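Local coordinates for geranyltranstransferase (Campylobacter jejuni, PDB 3NPK) that catalyses the condensation of geranyl diphosphate with isopentenyl diphosphate to give farnesyl diphosphate and pyrophosphate, a step of isoprenoid biosynthesis, at the interface of chains A and B. Coordinates in Å, arbitrary orientation; residue numbers count along the deposited sequence, not the author numbering. Chains: chain A/B, Geranyltranstransferase.

Contacts 1 and 2 lie about 27 Å apart, centre to centre, in one two-fold symmetric interface of two mainly helical subunits. They share Lys19, Val20, Leu144 and Asn145 with the chains exchanged: in contact 1 the first pair comes from chain A, in contact 2 from chain B. Contact 1 follows the N-terminal loop joining helix 5-14 to helix 27-37 along helix 147-156 and onto helix 164-189, whereas contact 2 turns to the end of helix 128-142 against helix 103-122. Each loop at Leu144 and Asn145 is thus held from two directions by the same partner, consistent with the dimer usual in this family.

Contact 1: the interface of chains A and B. Residues chain A 19-22, 24, 27; chain B 144-145, 149, 153, 169.
The N-terminal loop joining helix 5-14 to helix 27-37 of this polyprenyl synthetase fold lies over the partner subunit, with A:Val20 and A:Ser22 set against B:Leu144, B:Ile149 and B:Phe169. A:Val20 uses both branches. Its CG1, placed between the backbone N and the carbonyl carbon (chi1 58°), meets B:Ile149 CG1 tip to tip at 3.8 Å and also rests on the backbone carbonyl oxygen of B:Leu144. CG2, anti to the backbone N, passes alongside the carboxamide of B:Asn145, the two side chains running in opposite directions. B:Leu144 answers with CD1, which lies 3.8 Å from A:Val20 CB and touches the carbonyl oxygen of A:Lys19.

That oxygen is tied to chain B by a water: water 1 is 2.8 Å from A:Lys19 O and 2.6 Å from the side-chain oxygen B:Asn145 OD1.

Further along, the methylene of A:Ser22 sits above and beyond the tip of the B:Phe169 ring, CB to CZ 3.8 Å, and B:Ile153 CD1 approaches the same methylene. The hydroxyl OG is taken up within its own chain, accepting a hydrogen bond from A:His24 N at 3.0 Å (156° at H), which should help fix the turn toward helix 27-37. B:Ile149 CG1 is anti to its backbone N (chi1 -168°), carrying the terminal CD1 to the A:Phe27 ring, 3.8 Å from CD2, as the two side chains slide past each other. A:His24 has A:Phe27 CB over one ring face, toward the rim, while its own CB lies 4.1 Å from B:Ile153 CG1.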
# COMPACT_ATOMS: atom_id res chain seq x y z
N LYS A 19 12.04 3.01 9.26
CA LYS A 19 13.05 4.03 8.98
C LYS A 19 13.96 3.55 7.88
O LYS A 19 14.08 2.34 7.64
CB LYS A 19 13.86 4.34 10.24
CG LYS A 19 14.46 3.12 10.87
CD LYS A 19 15.02 3.45 12.24
CE LYS A 19 15.32 2.19 13.04
NZ LYS A 19 15.80 2.52 14.41
N VAL A 20 14.59 4.50 7.20
CA VAL A 20 15.58 4.20 6.18
C VAL A 20 16.75 5.17 6.36
O VAL A 20 16.55 6.37 6.60
CB VAL A 20 14.99 4.30 4.74
CG1 VAL A 20 14.39 5.70 4.46
CG2 VAL A 20 16.03 3.90 3.70
N GLU A 21 17.97 4.65 6.27
CA GLU A 21 19.14 5.50 6.39
C GLU A 21 19.27 6.36 5.14
O GLU A 21 19.32 5.84 4.03
CB GLU A 21 20.39 4.64 6.59
CG GLU A 21 21.69 5.43 6.64
CD GLU A 21 22.94 4.54 6.65
OE1 GLU A 21 24.00 5.03 6.19
OE2 GLU A 21 22.88 3.37 7.09
N SER A 22 19.30 7.68 5.30
CA SER A 22 19.50 8.58 4.16
C SER A 22 19.90 9.96 4.66
O SER A 22 19.91 10.21 5.87
CB SER A 22 18.21 8.70 3.33
OG SER A 22 17.34 9.69 3.87
N HIS A 24 18.14 12.57 3.97
CA HIS A 24 16.94 13.39 4.17
C HIS A 24 16.88 13.80 5.65
O HIS A 24 16.96 12.96 6.52
CB HIS A 24 15.68 12.59 3.80
CG HIS A 24 14.45 13.43 3.68
ND1 HIS A 24 13.91 14.12 4.74
CD2 HIS A 24 13.65 13.68 2.62
CE1 HIS A 24 12.83 14.77 4.34
NE2 HIS A 24 12.65 14.52 3.06
N PHE A 27 12.75 12.66 7.14
CA PHE A 27 11.77 11.67 6.72
C PHE A 27 11.53 10.61 7.80
O PHE A 27 10.39 10.23 8.05
CB PHE A 27 12.11 11.03 5.37
CG PHE A 27 10.91 10.44 4.68
CD1 PHE A 27 9.99 11.28 4.05
CD2 PHE A 27 10.67 9.07 4.69
CE1 PHE A 27 8.86 10.76 3.43
CE2 PHE A 27 9.53 8.55 4.08
CZ PHE A 27 8.63 9.39 3.44
N LEU B 144 9.42 2.71 1.44
CA LEU B 144 10.39 3.66 2.01
C LEU B 144 11.85 3.26 1.78
O LEU B 144 12.73 4.10 1.80
CB LEU B 144 10.11 3.87 3.49
CG LEU B 144 10.23 2.67 4.42
CD1 LEU B 144 11.63 2.58 5.03
CD2 LEU B 144 9.19 2.80 5.52
N ASN B 145 12.10 1.97 1.54
CA ASN B 145 13.47 1.54 1.25
C ASN B 145 13.91 1.77 -0.19
O ASN B 145 15.07 1.52 -0.54
CB ASN B 145 13.64 0.06 1.59
CG ASN B 145 13.67 -0.16 3.08
OD1 ASN B 145 14.68 0.16 3.73
ND2 ASN B 145 12.59 -0.68 3.63
N ILE B 149 11.51 6.88 -0.62
CA ILE B 149 12.57 7.76 -0.11
C ILE B 149 13.22 8.51 -1.27
O ILE B 149 13.60 9.67 -1.14
CB ILE B 149 13.62 7.05 0.80
CG1 ILE B 149 14.52 8.08 1.53
CG2 ILE B 149 14.49 6.07 -0.00
CD1 ILE B 149 13.75 9.00 2.46
N ILE B 153 13.38 12.54 -1.33
CA ILE B 153 14.64 13.24 -1.53
C ILE B 153 14.59 14.15 -2.78
O ILE B 153 15.04 15.30 -2.74
CB ILE B 153 15.81 12.24 -1.57
CG1 ILE B 153 16.03 11.66 -0.16
CG2 ILE B 153 17.10 12.89 -2.12
CD1 ILE B 153 17.05 10.54 -0.11
N PHE B 169 22.44 8.34 -5.13
CA PHE B 169 21.56 7.74 -4.12
C PHE B 169 20.10 8.05 -4.45
O PHE B 169 19.23 7.17 -4.43
CB PHE B 169 21.92 8.28 -2.73
CG PHE B 169 21.12 7.66 -1.60
CD1 PHE B 169 19.83 8.09 -1.35
CD2 PHE B 169 21.69 6.70 -0.77
CE1 PHE B 169 19.10 7.54 -0.30
CE2 PHE B 169 20.95 6.15 0.28
CZ PHE B 169 19.65 6.58 0.51
O HOH W 1 15.47 0.42 6.15

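Contact 2: the interface of chains A and B. Residues chain A 136, 139-140, 144-145; chain B 19-20, 115-116, 119.
In van der Waals contact, A:Leu144 crosses the carboxylate end of B:Glu116 at about a right angle, its CD2 lying 3.5 Å from B:Glu116 CD. The other methyl, CD1, reaches B:Lys19 O and lies beside B:Val20 CB. A:Ala139 CB fits against B:Leu119 CB at 3.7 Å, and the methyl B:Thr115 CG2 packs on A:Ala139 CA. B:Leu119 spreads its two branches, CD1 over the carbonyl oxygen of A:Lys136 and CD2 toward the carboxamide nitrogen of A:Asn145.

Polar links between the chains run through three waters gathered at the B:Glu116 carboxylate, which a bend in its chain (chi2 73°) turns toward A:Leu144. Water 2 joins B:Glu116 OE1, at 2.7 Å, to A:Leu144 N. Water 3 lies 2.9 Å from the same carboxylate oxygen and also meets A:Ala139 O, A:Asn145 N and A:Asn145 ND2. Water 4 is 2.6 Å from B:Glu116 OE2 and 2.9 Å from A:Asn145 ND2. The carboxamide nitrogen A:Asn145 ND2 therefore donates to two waters, which should limit rotation of the carboxamide. Within chain A, A:Asn145 CB sits over the centre of the A:Phe140 ring, 3.4 Å above its plane.

In the mainly helical polyprenyl synthetase fold, the site joins the end of helix 128-142 and the following loop to helix 103-122 and the N-terminal loop of the other subunit.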
# COMPACT_ATOMS: atom_id res chain seq x y z
N LYS A 136 -4.07 -11.15 1.98
CA LYS A 136 -5.34 -11.07 1.27
C LYS A 136 -6.38 -10.34 2.09
O LYS A 136 -7.10 -9.48 1.57
CB LYS A 136 -5.88 -12.46 0.91
CG LYS A 136 -5.08 -13.20 -0.12
CD LYS A 136 -5.61 -14.63 -0.33
CE LYS A 136 -4.93 -15.29 -1.53
NZ LYS A 136 -5.40 -16.69 -1.73
N ALA A 139 -5.29 -6.46 2.45
CA ALA A 139 -5.36 -5.67 1.22
C ALA A 139 -6.80 -5.54 0.69
O ALA A 139 -7.16 -4.52 0.10
CB ALA A 139 -4.45 -6.26 0.13
N PHE A 140 -7.62 -6.56 0.91
CA PHE A 140 -9.02 -6.47 0.53
C PHE A 140 -9.72 -5.41 1.37
O PHE A 140 -10.34 -4.48 0.84
CB PHE A 140 -9.72 -7.83 0.70
CG PHE A 140 -11.17 -7.82 0.29
CD1 PHE A 140 -12.17 -7.51 1.22
CD2 PHE A 140 -11.52 -8.12 -1.01
CE1 PHE A 140 -13.51 -7.52 0.84
CE2 PHE A 140 -12.87 -8.13 -1.39
CZ PHE A 140 -13.85 -7.83 -0.47
N LEU A 144 -9.34 -0.79 -2.11
CA LEU A 144 -10.54 -0.35 -2.82
C LEU A 144 -11.80 -1.16 -2.49
O LEU A 144 -12.91 -0.66 -2.67
CB LEU A 144 -10.29 -0.31 -4.32
CG LEU A 144 -9.96 -1.63 -5.01
CD1 LEU A 144 -11.26 -2.32 -5.46
CD2 LEU A 144 -9.05 -1.37 -6.20
N ASN A 145 -11.63 -2.39 -2.00
CA ASN A 145 -12.81 -3.17 -1.57
C ASN A 145 -13.35 -2.82 -0.19
O ASN A 145 -14.34 -3.38 0.28
CB ASN A 145 -12.51 -4.66 -1.64
CG ASN A 145 -12.43 -5.15 -3.04
OD1 ASN A 145 -13.45 -5.28 -3.72
ND2 ASN A 145 -11.22 -5.40 -3.51
N LYS B 19 -11.58 -2.80 -9.78
CA LYS B 19 -12.87 -2.14 -9.64
C LYS B 19 -13.64 -2.69 -8.46
O LYS B 19 -13.40 -3.80 -7.98
CB LYS B 19 -13.68 -2.32 -10.92
CG LYS B 19 -13.93 -3.75 -11.28
CD LYS B 19 -14.66 -3.84 -12.61
CE LYS B 19 -14.69 -5.25 -13.14
NZ LYS B 19 -15.24 -5.27 -14.52
N VAL B 20 -14.57 -1.88 -7.98
CA VAL B 20 -15.44 -2.28 -6.88
C VAL B 20 -16.85 -1.82 -7.20
O VAL B 20 -17.04 -0.70 -7.68
CB VAL B 20 -14.96 -1.72 -5.50
CG1 VAL B 20 -14.89 -0.18 -5.52
CG2 VAL B 20 -15.84 -2.23 -4.35
N THR B 115 -2.23 -0.41 -2.56
CA THR B 115 -2.72 -1.55 -1.80
C THR B 115 -3.11 -2.69 -2.74
O THR B 115 -2.84 -3.87 -2.45
CB THR B 115 -3.91 -1.14 -0.91
OG1 THR B 115 -3.48 -0.07 -0.04
CG2 THR B 115 -4.39 -2.34 -0.05
N GLU B 116 -3.72 -2.35 -3.87
CA GLU B 116 -4.22 -3.39 -4.78
C GLU B 116 -3.08 -4.21 -5.39
O GLU B 116 -3.27 -5.38 -5.71
CB GLU B 116 -5.07 -2.79 -5.89
CG GLU B 116 -5.94 -3.83 -6.59
CD GLU B 116 -7.13 -4.31 -5.75
OE1 GLU B 116 -7.29 -3.89 -4.57
OE2 GLU B 116 -7.88 -5.15 -6.27
N LEU B 119 -2.82 -7.06 -3.10
CA LEU B 119 -3.95 -7.98 -3.25
C LEU B 119 -3.75 -8.86 -4.48
O LEU B 119 -3.88 -10.08 -4.42
CB LEU B 119 -5.28 -7.22 -3.33
CG LEU B 119 -6.50 -8.15 -3.30
CD1 LEU B 119 -6.53 -9.00 -2.01
CD2 LEU B 119 -7.76 -7.33 -3.40
O HOH W 2 -6.91 -1.60 -3.17
O HOH W 3 -8.92 -4.05 -2.18
O HOH W 4 -10.26 -6.15 -6.09